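Local coordinates for hypothetical protein (Bacteroides eggerthii, PDB 4JGL) that is of unknown function but adopts a streptavidin-like antiparallel beta barrel supplemented by two extra alpha helices, at residues N68-V73 with P110-I115; Y45-P50 with D150-E155; L25-S30 with G36-M41; F55-D60 with K134-C139. All coordinates share one frame; numbering follows the deposited sequence. Where two conformers were deposited one is given.

Contact 1 of 4, residues N68-V73 with P110-I115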
loop_
_atom_site.group_PDB
_atom_site.type_symbol
_atom_site.label_atom_id
_atom_site.label_comp_id
_atom_site.label_asym_id
_atom_site.label_seq_id
_atom_site.Cartn_x
_atom_site.Cartn_y
_atom_site.Cartn_z
ATOM N N ASN A 68 4.064 2.203 4.325
ATOM C CA ASN A 68 3.215 3.189 4.975
ATOM C C ASN A 68 1.912 2.529 5.432
ATOM O O ASN A 68 1.248 1.848 4.637
ATOM C CB ASN A 68 2.914 4.366 4.032
ATOM C CG ASN A 68 3.995 5.456 4.052
ATOM O OD1 ASN A 68 4.644 5.688 5.066
ATOM N ND2 ASN A 68 4.178 6.138 2.912
ATOM N N ILE A 69 1.581 2.724 6.703
ATOM C CA ILE A 69 0.289 2.330 7.255
ATOM C C ILE A 69 -0.554 3.591 7.281
ATOM O O ILE A 69 -0.260 4.550 8.019
ATOM C CB ILE A 69 0.399 1.767 8.672
ATOM C CG1 ILE A 69 1.278 0.516 8.714
ATOM C CG2 ILE A 69 -1.009 1.425 9.189
ATOM C CD1 ILE A 69 1.661 0.105 10.145
ATOM N N TYR A 70 -1.567 3.618 6.424
ATOM C CA TYR A 70 -2.583 4.664 6.375
ATOM C C TYR A 70 -3.814 4.158 7.093
ATOM O O TYR A 70 -4.134 2.965 7.021
ATOM C CB TYR A 70 -3.005 4.976 4.923
ATOM C CG TYR A 70 -1.963 5.676 4.079
ATOM C CD1 TYR A 70 -0.974 4.992 3.379
ATOM C CD2 TYR A 70 -2.011 7.041 3.916
ATOM C CE1 TYR A 70 -0.056 5.692 2.599
ATOM C CE2 TYR A 70 -1.111 7.716 3.162
ATOM C CZ TYR A 70 -0.119 7.059 2.513
ATOM O OH TYR A 70 0.787 7.771 1.731
ATOM N N THR A 71 -4.560 5.079 7.698
ATOM C CA THR A 71 -5.929 4.787 8.064
ATOM C C THR A 71 -6.830 5.231 6.917
ATOM O O THR A 71 -6.478 6.145 6.179
ATOM C CB THR A 71 -6.314 5.482 9.378
ATOM O OG1 THR A 71 -6.131 6.891 9.245
ATOM C CG2 THR A 71 -5.468 4.951 10.520
ATOM N N TYR A 72 -7.967 4.574 6.717
ATOM C CA TYR A 72 -8.858 4.978 5.637
ATOM C C TYR A 72 -10.299 4.953 6.094
ATOM O O TYR A 72 -10.676 4.214 7.014
ATOM C CB TYR A 72 -8.699 4.152 4.352
ATOM C CG TYR A 72 -9.446 2.852 4.312
ATOM C CD1 TYR A 72 -8.887 1.690 4.803
ATOM C CD2 TYR A 72 -10.729 2.781 3.782
ATOM C CE1 TYR A 72 -9.557 0.495 4.744
ATOM C CE2 TYR A 72 -11.414 1.596 3.739
ATOM C CZ TYR A 72 -10.826 0.452 4.212
ATOM O OH TYR A 72 -11.490 -0.750 4.178
ATOM N N VAL A 73 -11.081 5.761 5.400
ATOM C CA VAL A 73 -12.533 5.744 5.476
ATOM C C VAL A 73 -13.057 5.819 4.049
ATOM O O VAL A 73 -12.373 6.311 3.143
ATOM C CB VAL A 73 -13.097 6.900 6.321
ATOM C CG1 VAL A 73 -12.562 6.826 7.759
ATOM C CG2 VAL A 73 -12.833 8.254 5.700
ATOM N N PRO A 110 2.308 11.983 1.615
ATOM C CA PRO A 110 1.082 12.332 0.908
ATOM C C PRO A 110 -0.132 11.548 1.397
ATOM O O PRO A 110 -0.010 10.369 1.757
ATOM C CB PRO A 110 1.391 11.940 -0.550
ATOM C CG PRO A 110 2.500 11.033 -0.521
ATOM C CD PRO A 110 3.306 11.372 0.719
ATOM N N SER A 111 -1.280 12.223 1.453
ATOM C CA SER A 111 -2.564 11.571 1.584
ATOM C C SER A 111 -3.004 11.096 0.208
ATOM O O SER A 111 -2.476 11.541 -0.822
ATOM C CB SER A 111 -3.601 12.499 2.212
ATOM O OG SER A 111 -3.221 12.877 3.523
ATOM N N PHE A 112 -3.934 10.160 0.187
ATOM C CA PHE A 112 -4.502 9.707 -1.077
ATOM C C PHE A 112 -6.018 9.678 -0.994
ATOM O O PHE A 112 -6.576 9.268 0.028
ATOM C CB PHE A 112 -4.042 8.269 -1.417
ATOM C CG PHE A 112 -2.601 8.160 -1.842
ATOM C CD1 PHE A 112 -2.237 8.578 -3.109
ATOM C CD2 PHE A 112 -1.633 7.618 -1.015
ATOM C CE1 PHE A 112 -0.927 8.470 -3.534
ATOM C CE2 PHE A 112 -0.327 7.535 -1.426
ATOM C CZ PHE A 112 0.028 7.956 -2.676
ATOM N N THR A 113 -6.653 10.065 -2.086
ATOM C CA THR A 113 -8.057 9.724 -2.342
ATOM C C THR A 113 -8.061 8.870 -3.598
ATOM O O THR A 113 -7.654 9.346 -4.672
ATOM C CB THR A 113 -8.934 10.959 -2.540
ATOM O OG1 THR A 113 -8.941 11.723 -1.321
ATOM C CG2 THR A 113 -10.404 10.601 -2.858
ATOM N N PHE A 114 -8.497 7.626 -3.468
ATOM C CA PHE A 114 -8.593 6.707 -4.588
ATOM C C PHE A 114 -10.037 6.659 -5.074
ATOM O O PHE A 114 -10.954 6.408 -4.272
ATOM C CB PHE A 114 -8.113 5.323 -4.180
ATOM C CG PHE A 114 -6.632 5.253 -3.933
ATOM C CD1 PHE A 114 -5.729 5.389 -4.989
ATOM C CD2 PHE A 114 -6.133 5.073 -2.672
ATOM C CE1 PHE A 114 -4.355 5.339 -4.761
ATOM C CE2 PHE A 114 -4.765 5.022 -2.442
ATOM C CZ PHE A 114 -3.888 5.175 -3.491
ATOM N N ILE A 115 -10.226 6.902 -6.376
ATOM C CA ILE A 115 -11.542 6.909 -6.996
ATOM C C ILE A 115 -11.637 5.768 -8.013
ATOM O O ILE A 115 -10.631 5.349 -8.587
ATOM C CB ILE A 115 -11.868 8.252 -7.671
ATOM C CG1 ILE A 115 -10.969 8.527 -8.864
ATOM C CG2 ILE A 115 -11.794 9.394 -6.654
ATOM C CD1 ILE A 115 -11.386 9.790 -9.642
#
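Y70 reaches from strand 64-75 to the chain just entering strand 112-116, and its ring meets P110 with its tip and F112 with its flat side. The arrangement illustrates how a tyrosine can be both hydrophobic wall and polar tether. Its CG stands opposite the carbonyl carbon and beside the backbone N (chi1 -70°), which directs the ring toward the chain that enters strand 112-116. The phenol OH donates to P110 O over 2.7 Å; the donor lies in the carbonyl plane, and the C=O...donor angle of 159° makes the approach nearly end-on. P110 O lies at the ring edge, near its plane, 3.2 Å from Y70 CE2.

F112 adopts the same first rotamer as Y70 and turns an edge to the tyrosine face in an offset edge-to-face pair, with centroids 5.8 Å apart and planes at 61°. The touching side of the phenylalanine is its CD2-CE2 flank: CD2 comes within 3.9 Å of Y70 CZ, while CE2 is 3.4 Å from Y70 OH. The ring of P110 contributes little more than its CG, 4.3 Å from that hydroxyl.

Both strands flank strand 78-92 in the barrel wall, and F55 and T109 also pack against Y70, as A127 and K57 do against F112. Because Y70 is buried, its bond to the carbonyl of the approaching loop gives the hydroxyl a partner at the margin of a largely apolar interior, and the directional pull probably helps to set where the ring ends.

Contact 2 of 4, residues Y45-P50 with D150-E155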
loop_
_atom_site.group_PDB
_atom_site.type_symbol
_atom_site.label_atom_id
_atom_site.label_comp_id
_atom_site.label_asym_id
_atom_site.label_seq_id
_atom_site.Cartn_x
_atom_site.Cartn_y
_atom_site.Cartn_z
ATOM N N TYR A 45 3.101 -1.715 -3.952
ATOM C CA TYR A 45 2.116 -2.713 -3.610
ATOM C C TYR A 45 1.172 -2.134 -2.584
ATOM O O TYR A 45 1.618 -1.473 -1.633
ATOM C CB TYR A 45 2.807 -3.954 -3.019
ATOM C CG TYR A 45 3.900 -4.485 -3.899
ATOM C CD1 TYR A 45 5.189 -3.961 -3.859
ATOM C CD2 TYR A 45 3.619 -5.446 -4.832
ATOM C CE1 TYR A 45 6.185 -4.441 -4.688
ATOM C CE2 TYR A 45 4.603 -5.953 -5.678
ATOM C CZ TYR A 45 5.868 -5.433 -5.615
ATOM O OH TYR A 45 6.863 -5.915 -6.440
ATOM N N GLY A 46 -0.108 -2.416 -2.728
ATOM C CA GLY A 46 -1.080 -1.993 -1.767
ATOM C C GLY A 46 -1.847 -3.120 -1.117
ATOM O O GLY A 46 -2.035 -4.174 -1.711
ATOM N N TYR A 47 -2.381 -2.839 0.066
ATOM C CA TYR A 47 -3.143 -3.831 0.816
ATOM C C TYR A 47 -4.235 -3.131 1.588
ATOM O O TYR A 47 -3.940 -2.331 2.473
ATOM C CB TYR A 47 -2.210 -4.593 1.759
ATOM C CG TYR A 47 -2.736 -5.861 2.364
ATOM C CD1 TYR A 47 -2.973 -6.991 1.613
ATOM C CD2 TYR A 47 -2.928 -5.966 3.715
ATOM C CE1 TYR A 47 -3.394 -8.174 2.198
ATOM C CE2 TYR A 47 -3.368 -7.130 4.296
ATOM C CZ TYR A 47 -3.585 -8.231 3.548
ATOM O OH TYR A 47 -4.017 -9.387 4.173
ATOM N N LEU A 48 -5.474 -3.403 1.220
ATOM C CA LEU A 48 -6.631 -2.793 1.874
ATOM C C LEU A 48 -7.183 -3.765 2.910
ATOM O O LEU A 48 -7.418 -4.927 2.589
ATOM C CB LEU A 48 -7.711 -2.427 0.855
ATOM C CG LEU A 48 -8.864 -1.571 1.351
ATOM C CD1 LEU A 48 -8.410 -0.147 1.516
ATOM C CD2 LEU A 48 -10.033 -1.655 0.379
HETATM N N MSE A 49 -7.362 -3.287 4.136
HETATM C CA MSE A 49 -7.792 -4.124 5.260
HETATM C C MSE A 49 -9.057 -3.573 5.879
HETATM O O MSE A 49 -9.000 -2.814 6.861
HETATM C CB MSE A 49 -6.719 -4.150 6.309
HETATM C CG MSE A 49 -5.404 -4.694 5.888
HETATM SE SE MSE A 49 -4.044 -4.695 7.223
HETATM C CE MSE A 49 -4.729 -5.942 8.293
ATOM N N PRO A 50 -10.217 -3.926 5.312
ATOM C CA PRO A 50 -11.459 -3.379 5.841
ATOM C C PRO A 50 -11.717 -3.736 7.307
ATOM O O PRO A 50 -12.347 -2.936 7.997
ATOM C CB PRO A 50 -12.518 -3.993 4.937
ATOM C CG PRO A 50 -11.794 -4.331 3.660
ATOM C CD PRO A 50 -10.436 -4.700 4.081
ATOM N N ASP A 150 2.506 -13.129 3.261
ATOM C CA ASP A 150 3.739 -13.841 3.603
ATOM C C ASP A 150 4.596 -13.028 4.569
ATOM O O ASP A 150 5.156 -13.567 5.528
ATOM C CB ASP A 150 4.539 -14.153 2.342
ATOM C CG ASP A 150 5.837 -14.815 2.626
ATOM O OD1 ASP A 150 5.799 -16.022 2.917
ATOM O OD2 ASP A 150 6.888 -14.136 2.554
ATOM N N LEU A 151 4.718 -11.728 4.316
ATOM C CA LEU A 151 5.477 -10.856 5.176
ATOM C C LEU A 151 4.868 -10.815 6.594
ATOM O O LEU A 151 5.587 -10.936 7.588
ATOM C CB LEU A 151 5.585 -9.493 4.493
ATOM C CG LEU A 151 6.393 -8.420 5.172
ATOM C CD1 LEU A 151 7.864 -8.785 5.185
ATOM C CD2 LEU A 151 6.126 -7.062 4.478
ATOM N N PHE A 152 3.546 -10.684 6.705
ATOM C CA PHE A 152 2.905 -10.636 8.033
ATOM C C PHE A 152 3.218 -11.850 8.861
ATOM O O PHE A 152 3.367 -11.744 10.076
ATOM C CB PHE A 152 1.388 -10.647 7.988
ATOM C CG PHE A 152 0.774 -9.470 7.348
ATOM C CD1 PHE A 152 1.308 -8.208 7.493
ATOM C CD2 PHE A 152 -0.391 -9.635 6.631
ATOM C CE1 PHE A 152 0.704 -7.127 6.892
ATOM C CE2 PHE A 152 -0.996 -8.574 6.041
ATOM C CZ PHE A 152 -0.459 -7.312 6.172
ATOM N N GLU A 153 3.263 -13.008 8.214
ATOM C CA GLU A 153 3.355 -14.272 8.934
ATOM C C GLU A 153 4.771 -14.828 8.989
ATOM O O GLU A 153 5.005 -15.896 9.575
ATOM C CB GLU A 153 2.339 -15.276 8.357
ATOM C CG GLU A 153 0.886 -14.749 8.230
ATOM C CD GLU A 153 0.210 -14.247 9.507
ATOM O OE1 GLU A 153 0.446 -14.830 10.589
ATOM O OE2 GLU A 153 -0.617 -13.296 9.394
ATOM N N ASP A 154 5.744 -14.087 8.470
ATOM C CA ASP A 154 7.150 -14.479 8.545
ATOM C C ASP A 154 7.527 -14.423 10.018
ATOM O O ASP A 154 7.245 -13.437 10.679
ATOM C CB ASP A 154 7.998 -13.486 7.736
ATOM C CG ASP A 154 9.456 -13.880 7.626
ATOM O OD1 ASP A 154 10.119 -14.052 8.682
ATOM O OD2 ASP A 154 9.952 -14.003 6.481
ATOM N N GLU A 155 8.134 -15.490 10.533
ATOM C CA GLU A 155 8.493 -15.546 11.959
ATOM C C GLU A 155 9.381 -14.389 12.440
ATOM O O GLU A 155 9.370 -14.042 13.630
ATOM C CB GLU A 155 9.172 -16.892 12.287
#
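Y47 and F152 join the outer surface of the streptavidin-like barrel to helix 142-153, one of the two helices added to that fold. The tyrosine leaves strand 44-49 with its CB directed at the helix, and its CG lies opposite the backbone N (chi1 -166°), which carries the ring toward the edge of F152. From there the CD2-CE2 side, CZ and the hydroxyl all touch. CD2 lies 3.7 Å from F152 CZ, close to the plane of the phenylalanine ring; CE2 makes the closest approach, 3.3 Å to F152 CE2; and CZ is 3.6 Å from F152 CE2. The phenylalanine thus presents its edge to the tyrosine face, offset, with centroids 5.2 Å apart and planes at 63°. F152 was modelled in two conformers, and these distances belong to one of them.

At the end of the side chain the hydroxyl has a polar partner one helical turn back, hydrogen-bonding to E149 OE2. F148 meets the Y47 ring as well, and F160 of helix 158-165 meets F152. A leucine in place of Y47 would probably leave the E149 carboxylate without this phenolic mate and deprive the F152 edge of its aromatic face. Y47 OH also lies 3.6 Å from F152 CE2.

Contact 3 of 4, residues L25-S30 with G36-M41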
loop_
_atom_site.group_PDB
_atom_site.type_symbol
_atom_site.label_atom_id
_atom_site.label_comp_id
_atom_site.label_asym_id
_atom_site.label_seq_id
_atom_site.Cartn_x
_atom_site.Cartn_y
_atom_site.Cartn_z
ATOM N N LEU A 25 -1.410 -4.116 -7.179
ATOM C CA LEU A 25 -0.228 -3.501 -7.735
ATOM C C LEU A 25 -0.506 -2.018 -7.951
ATOM O O LEU A 25 -1.630 -1.623 -8.261
ATOM C CB LEU A 25 0.132 -4.145 -9.069
ATOM C CG LEU A 25 0.635 -5.582 -8.958
ATOM C CD1 LEU A 25 0.825 -6.216 -10.360
ATOM C CD2 LEU A 25 1.891 -5.689 -8.122
HETATM N N MSE A 26 0.527 -1.197 -7.751
HETATM C CA MSE A 26 0.393 0.257 -7.738
HETATM C C MSE A 26 1.425 0.897 -8.668
HETATM O O MSE A 26 2.404 1.498 -8.216
HETATM C CB MSE A 26 0.549 0.820 -6.328
HETATM C CG MSE A 26 -0.462 0.249 -5.316
HETATM SE SE MSE A 26 -0.378 1.108 -3.663
HETATM C CE MSE A 26 -0.968 2.906 -4.241
ATOM N N PRO A 27 1.201 0.779 -9.978
ATOM C CA PRO A 27 2.044 1.523 -10.915
ATOM C C PRO A 27 1.711 3.017 -10.803
ATOM O O PRO A 27 0.599 3.391 -10.417
ATOM C CB PRO A 27 1.615 0.964 -12.271
ATOM C CG PRO A 27 0.200 0.577 -12.072
ATOM C CD PRO A 27 0.119 0.056 -10.643
ATOM N N ALA A 28 2.675 3.852 -11.166
ATOM C CA ALA A 28 2.526 5.291 -11.213
ATOM C C ALA A 28 2.684 5.741 -12.658
ATOM O O ALA A 28 3.672 5.434 -13.289
ATOM C CB ALA A 28 3.546 6.001 -10.315
ATOM N N ILE A 29 1.700 6.487 -13.155
ATOM C CA ILE A 29 1.606 6.866 -14.581
ATOM C C ILE A 29 1.261 8.346 -14.685
ATOM O O ILE A 29 0.498 8.863 -13.875
ATOM C CB ILE A 29 0.515 6.018 -15.258
ATOM C CG1 ILE A 29 0.839 4.545 -15.081
ATOM C CG2 ILE A 29 0.341 6.361 -16.739
ATOM C CD1 ILE A 29 -0.252 3.594 -15.516
ATOM N N SER A 30 1.826 9.048 -15.679
ATOM C CA SER A 30 1.592 10.486 -15.786
ATOM C C SER A 30 0.123 10.832 -16.040
ATOM O O SER A 30 -0.347 11.875 -15.598
ATOM C CB SER A 30 2.473 11.112 -16.872
ATOM O OG SER A 30 3.818 10.998 -16.494
ATOM N N GLY A 36 -4.582 0.103 -20.266
ATOM C CA GLY A 36 -3.817 -0.756 -21.124
ATOM C C GLY A 36 -3.097 -1.738 -20.242
ATOM O O GLY A 36 -3.632 -2.186 -19.216
ATOM N N ASP A 37 -1.879 -2.057 -20.645
ATOM C CA ASP A 37 -1.051 -2.981 -19.924
ATOM C C ASP A 37 -0.344 -2.215 -18.817
ATOM O O ASP A 37 0.548 -1.397 -19.073
ATOM C CB ASP A 37 -0.040 -3.623 -20.877
ATOM C CG ASP A 37 0.846 -4.644 -20.184
ATOM O OD1 ASP A 37 0.694 -4.864 -18.961
ATOM O OD2 ASP A 37 1.693 -5.246 -20.872
ATOM N N PHE A 38 -0.758 -2.489 -17.583
ATOM C CA PHE A 38 -0.217 -1.811 -16.411
ATOM C C PHE A 38 1.110 -2.404 -15.937
ATOM O O PHE A 38 1.710 -1.857 -15.014
ATOM C CB PHE A 38 -1.250 -1.834 -15.269
ATOM C CG PHE A 38 -2.378 -0.861 -15.443
ATOM C CD1 PHE A 38 -3.529 -1.203 -16.129
ATOM C CD2 PHE A 38 -2.303 0.394 -14.896
ATOM C CE1 PHE A 38 -4.553 -0.292 -16.265
ATOM C CE2 PHE A 38 -3.321 1.287 -15.022
ATOM C CZ PHE A 38 -4.440 0.956 -15.689
ATOM N N THR A 39 1.588 -3.476 -16.566
ATOM C CA THR A 39 2.790 -4.181 -16.065
ATOM C C THR A 39 4.099 -3.673 -16.680
ATOM O O THR A 39 5.189 -4.208 -16.397
ATOM C CB THR A 39 2.702 -5.702 -16.314
ATOM O OG1 THR A 39 2.666 -5.954 -17.719
ATOM C CG2 THR A 39 1.459 -6.304 -15.661
ATOM N N THR A 40 4.012 -2.648 -17.522
ATOM C CA THR A 40 5.194 -2.086 -18.174
ATOM C C THR A 40 5.857 -1.052 -17.258
ATOM O O THR A 40 6.868 -0.441 -17.629
ATOM C CB THR A 40 4.812 -1.410 -19.512
ATOM O OG1 THR A 40 3.758 -0.475 -19.278
ATOM C CG2 THR A 40 4.312 -2.434 -20.509
HETATM N N MSE A 41 5.266 -0.861 -16.067
HETATM C CA MSE A 41 5.684 0.115 -15.060
HETATM C C MSE A 41 6.038 -0.610 -13.768
HETATM O O MSE A 41 5.368 -1.590 -13.417
HETATM C CB MSE A 41 4.518 1.080 -14.766
HETATM C CG MSE A 41 4.511 2.389 -15.575
HETATM SE SE MSE A 41 3.946 2.230 -17.451
HETATM C CE MSE A 41 2.142 1.501 -17.193
#
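The F38 ring takes the CG of P27 at its edge, near the ring plane, with F38 CD2 3.8 Å away, while I29 CD1 approaches the same CD2 obliquely at 3.9 Å. F34 and Y137 add edge-to-face ring contacts to it. A second flat group, the D37 carboxylate, is used by its own loop: OD1 accepts from T39 OG1 at 2.6 Å, on the syn side and 19° out of plane, and from T39 N at 2.9 Å, from above the plane (46° out of it).

The backbone bond closes an Asx turn, a local fold of the loop 36-41 that runs back beside the broken strand 22-29, which lies between strands 44-49 and 135-140 in the sheet. Selenomethionine M41 completes the apolar patch. Its chain bends at chi2 and chi3, curling CE to 3.6 Å from I29 CD1, and its CB rests 3.8 Å from P27 CB; it was modelled in two conformers, and these distances belong to one of them. I29 crosses both F38 and M41 at about a right angle, its CD1 reaching both. Just before the loop, C35 forms a disulfide with C120, a member of the calcium site, and the F38 side chain lies about 8 Å from a bound calcium ion.

Contact 4 of 4, residues F55-D60 with K134-C139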
loop_
_atom_site.group_PDB
_atom_site.type_symbol
_atom_site.label_atom_id
_atom_site.label_comp_id
_atom_site.label_asym_id
_atom_site.label_seq_id
_atom_site.Cartn_x
_atom_site.Cartn_y
_atom_site.Cartn_z
ATOM N N PHE A 55 -4.990 0.921 5.173
ATOM C CA PHE A 55 -4.484 0.756 3.822
ATOM C C PHE A 55 -2.976 0.805 3.906
ATOM O O PHE A 55 -2.416 1.775 4.433
ATOM C CB PHE A 55 -5.010 1.838 2.885
ATOM C CG PHE A 55 -4.375 1.785 1.524
ATOM C CD1 PHE A 55 -4.715 0.774 0.648
ATOM C CD2 PHE A 55 -3.394 2.674 1.167
ATOM C CE1 PHE A 55 -4.098 0.657 -0.616
ATOM C CE2 PHE A 55 -2.776 2.572 -0.109
ATOM C CZ PHE A 55 -3.112 1.543 -0.952
ATOM N N LEU A 56 -2.300 -0.243 3.437
ATOM C CA LEU A 56 -0.852 -0.282 3.460
ATOM C C LEU A 56 -0.290 -0.107 2.067
ATOM O O LEU A 56 -0.818 -0.646 1.110
ATOM C CB LEU A 56 -0.355 -1.590 4.074
ATOM C CG LEU A 56 -0.427 -1.691 5.595
ATOM C CD1 LEU A 56 -1.867 -1.589 6.074
ATOM C CD2 LEU A 56 0.248 -2.983 6.075
ATOM N N LYS A 57 0.786 0.663 1.967
ATOM C CA LYS A 57 1.479 0.880 0.704
ATOM C C LYS A 57 2.946 0.557 0.896
ATOM O O LYS A 57 3.607 1.153 1.761
ATOM C CB LYS A 57 1.305 2.324 0.240
ATOM C CG LYS A 57 2.059 2.620 -1.049
ATOM C CD LYS A 57 1.644 3.958 -1.629
ATOM C CE LYS A 57 2.302 4.205 -2.987
ATOM N NZ LYS A 57 3.737 4.527 -2.804
HETATM N N MSE A 58 3.460 -0.369 0.093
HETATM C CA MSE A 58 4.828 -0.872 0.206
HETATM C C MSE A 58 5.655 -0.534 -1.009
HETATM O O MSE A 58 5.209 -0.715 -2.143
HETATM C CB MSE A 58 4.768 -2.373 0.382
HETATM C CG MSE A 58 6.119 -3.054 0.504
HETATM SE SE MSE A 58 6.043 -4.802 1.248
HETATM C CE MSE A 58 5.784 -5.257 -0.232
ATOM N N HIS A 59 6.867 -0.079 -0.739
ATOM C CA HIS A 59 7.871 0.243 -1.741
ATOM C C HIS A 59 9.123 -0.567 -1.466
ATOM O O HIS A 59 9.589 -0.651 -0.335
ATOM C CB HIS A 59 8.192 1.737 -1.675
ATOM C CG HIS A 59 9.188 2.210 -2.675
ATOM N ND1 HIS A 59 8.922 2.252 -4.014
ATOM C CD2 HIS A 59 10.438 2.696 -2.525
ATOM C CE1 HIS A 59 9.983 2.717 -4.659
ATOM N NE2 HIS A 59 10.920 2.997 -3.773
ATOM N N ASP A 60 9.662 -1.165 -2.521
ATOM C CA ASP A 60 10.874 -1.992 -2.458
ATOM C C ASP A 60 12.105 -1.177 -2.912
ATOM O O ASP A 60 12.103 -0.590 -3.993
ATOM C CB ASP A 60 10.655 -3.199 -3.385
ATOM C CG ASP A 60 11.788 -4.191 -3.400
ATOM O OD1 ASP A 60 12.873 -3.922 -2.909
ATOM O OD2 ASP A 60 11.562 -5.286 -3.966
ATOM N N LYS A 134 3.059 11.946 -10.938
ATOM C CA LYS A 134 2.324 10.811 -11.470
ATOM C C LYS A 134 1.176 10.373 -10.592
ATOM O O LYS A 134 1.163 10.603 -9.391
ATOM C CB LYS A 134 3.258 9.637 -11.706
ATOM C CG LYS A 134 4.319 9.968 -12.782
ATOM C CD LYS A 134 5.142 8.779 -13.140
ATOM C CE LYS A 134 6.109 9.056 -14.288
ATOM N NZ LYS A 134 7.029 7.909 -14.513
ATOM N N TYR A 135 0.218 9.709 -11.224
ATOM C CA TYR A 135 -0.918 9.119 -10.541
ATOM C C TYR A 135 -0.667 7.665 -10.202
ATOM O O TYR A 135 -0.348 6.884 -11.088
ATOM C CB TYR A 135 -2.168 9.195 -11.415
ATOM C CG TYR A 135 -2.605 10.605 -11.726
ATOM C CD1 TYR A 135 -3.407 11.302 -10.853
ATOM C CD2 TYR A 135 -2.190 11.253 -12.886
ATOM C CE1 TYR A 135 -3.814 12.591 -11.122
ATOM C CE2 TYR A 135 -2.594 12.543 -13.156
ATOM C CZ TYR A 135 -3.410 13.205 -12.288
ATOM O OH TYR A 135 -3.808 14.503 -12.581
ATOM N N TYR A 136 -0.813 7.314 -8.923
ATOM C CA TYR A 136 -0.825 5.920 -8.540
ATOM C C TYR A 136 -2.178 5.306 -8.868
ATOM O O TYR A 136 -3.224 5.903 -8.633
ATOM C CB TYR A 136 -0.558 5.768 -7.044
ATOM C CG TYR A 136 0.897 5.848 -6.683
ATOM C CD1 TYR A 136 1.752 4.783 -6.927
ATOM C CD2 TYR A 136 1.427 6.977 -6.085
ATOM C CE1 TYR A 136 3.113 4.842 -6.616
ATOM C CE2 TYR A 136 2.774 7.040 -5.751
ATOM C CZ TYR A 136 3.612 5.974 -6.022
ATOM O OH TYR A 136 4.960 6.079 -5.714
ATOM N N TYR A 137 -2.144 4.092 -9.385
ATOM C CA TYR A 137 -3.320 3.278 -9.580
ATOM C C TYR A 137 -3.344 2.148 -8.572
ATOM O O TYR A 137 -2.307 1.767 -8.021
ATOM C CB TYR A 137 -3.317 2.684 -10.987
ATOM C CG TYR A 137 -3.557 3.705 -12.084
ATOM C CD1 TYR A 137 -2.599 4.659 -12.419
ATOM C CD2 TYR A 137 -4.742 3.717 -12.798
ATOM C CE1 TYR A 137 -2.812 5.563 -13.447
ATOM C CE2 TYR A 137 -4.952 4.618 -13.824
ATOM C CZ TYR A 137 -3.977 5.524 -14.149
ATOM O OH TYR A 137 -4.240 6.421 -15.175
ATOM N N LEU A 138 -4.541 1.606 -8.346
ATOM C CA LEU A 138 -4.705 0.345 -7.617
ATOM C C LEU A 138 -5.243 -0.647 -8.632
ATOM O O LEU A 138 -6.365 -0.528 -9.110
ATOM C CB LEU A 138 -5.690 0.479 -6.451
ATOM C CG LEU A 138 -5.345 1.455 -5.343
ATOM C CD1 LEU A 138 -6.404 1.456 -4.261
ATOM C CD2 LEU A 138 -4.017 1.155 -4.738
ATOM N N CYS A 139 -4.449 -1.671 -8.943
ATOM C CA CYS A 139 -4.820 -2.762 -9.833
ATOM C C CYS A 139 -4.937 -4.024 -9.012
ATOM O O CYS A 139 -3.950 -4.472 -8.420
ATOM C CB CYS A 139 -3.773 -2.929 -10.935
ATOM S SG CYS A 139 -3.479 -1.442 -11.919
#
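K57 lays its CE over one face of the Y136 ring, 3.8 Å from the centroid and only 13° off the ring normal, an almost centred CH-pi contact. The ammonium group sits further out: NZ is 4.1 Å from the same centroid and 33° off the normal, an off-centre cation-pi interaction displaced toward the phenol end, where NZ is 3.5 Å from Y136 CZ. This placement follows from an extended chain that bends only at its last torsion (chi4 -74°), turning NZ aside while CE stays over the ring. Nearby, F55 CZ touches L138 CD2 at 3.9 Å, the two side chains running antiparallel past one another.

The second shell is consistent with the offset of the lysine. D44 OD2 forms a salt bridge with K57 NZ, and D44 OD1 also receives a hydrogen bond involving H59 ND1, so one carboxylate holds two side chains of strand 54-61. A serine at Y136 would probably strip K57 CE of its aromatic bed and leave the ammonium group steered chiefly by D44. Selenomethionine M26 packs on both K57 and L138.

Strands 54-61 and 135-140 thus meet across the barrel interior and not as sheet neighbours: strands 44-49 and 64-75 flank the first, strands 22-29 and 125-127 the second, and helix 142-153 packs on L56 and M58, which point the other way.

How the contacts relate
The four contacts sample one closed sheet from inside and out. Contact 4 lies about 10 Å, centre to centre, from both contact 1 and contact 3. Strand 54-61 links contacts 1 and 4 directly, with probable hydrogen bonds from N68 N to K57 O and Y70 N to F55 O, each 2.8 Å, and F112 packs on Y136 and F114 on L138, continuing the core. Contact 3 joins the same core through M26, whose CE meets F114 CZ. Contact 2, about 21 Å from contact 3 between centres, lies on the helix-covered outside. A bound calcium ion lies about 8 Å from the F38 side chain, and one about 9 Å from that of L138 in contact 4.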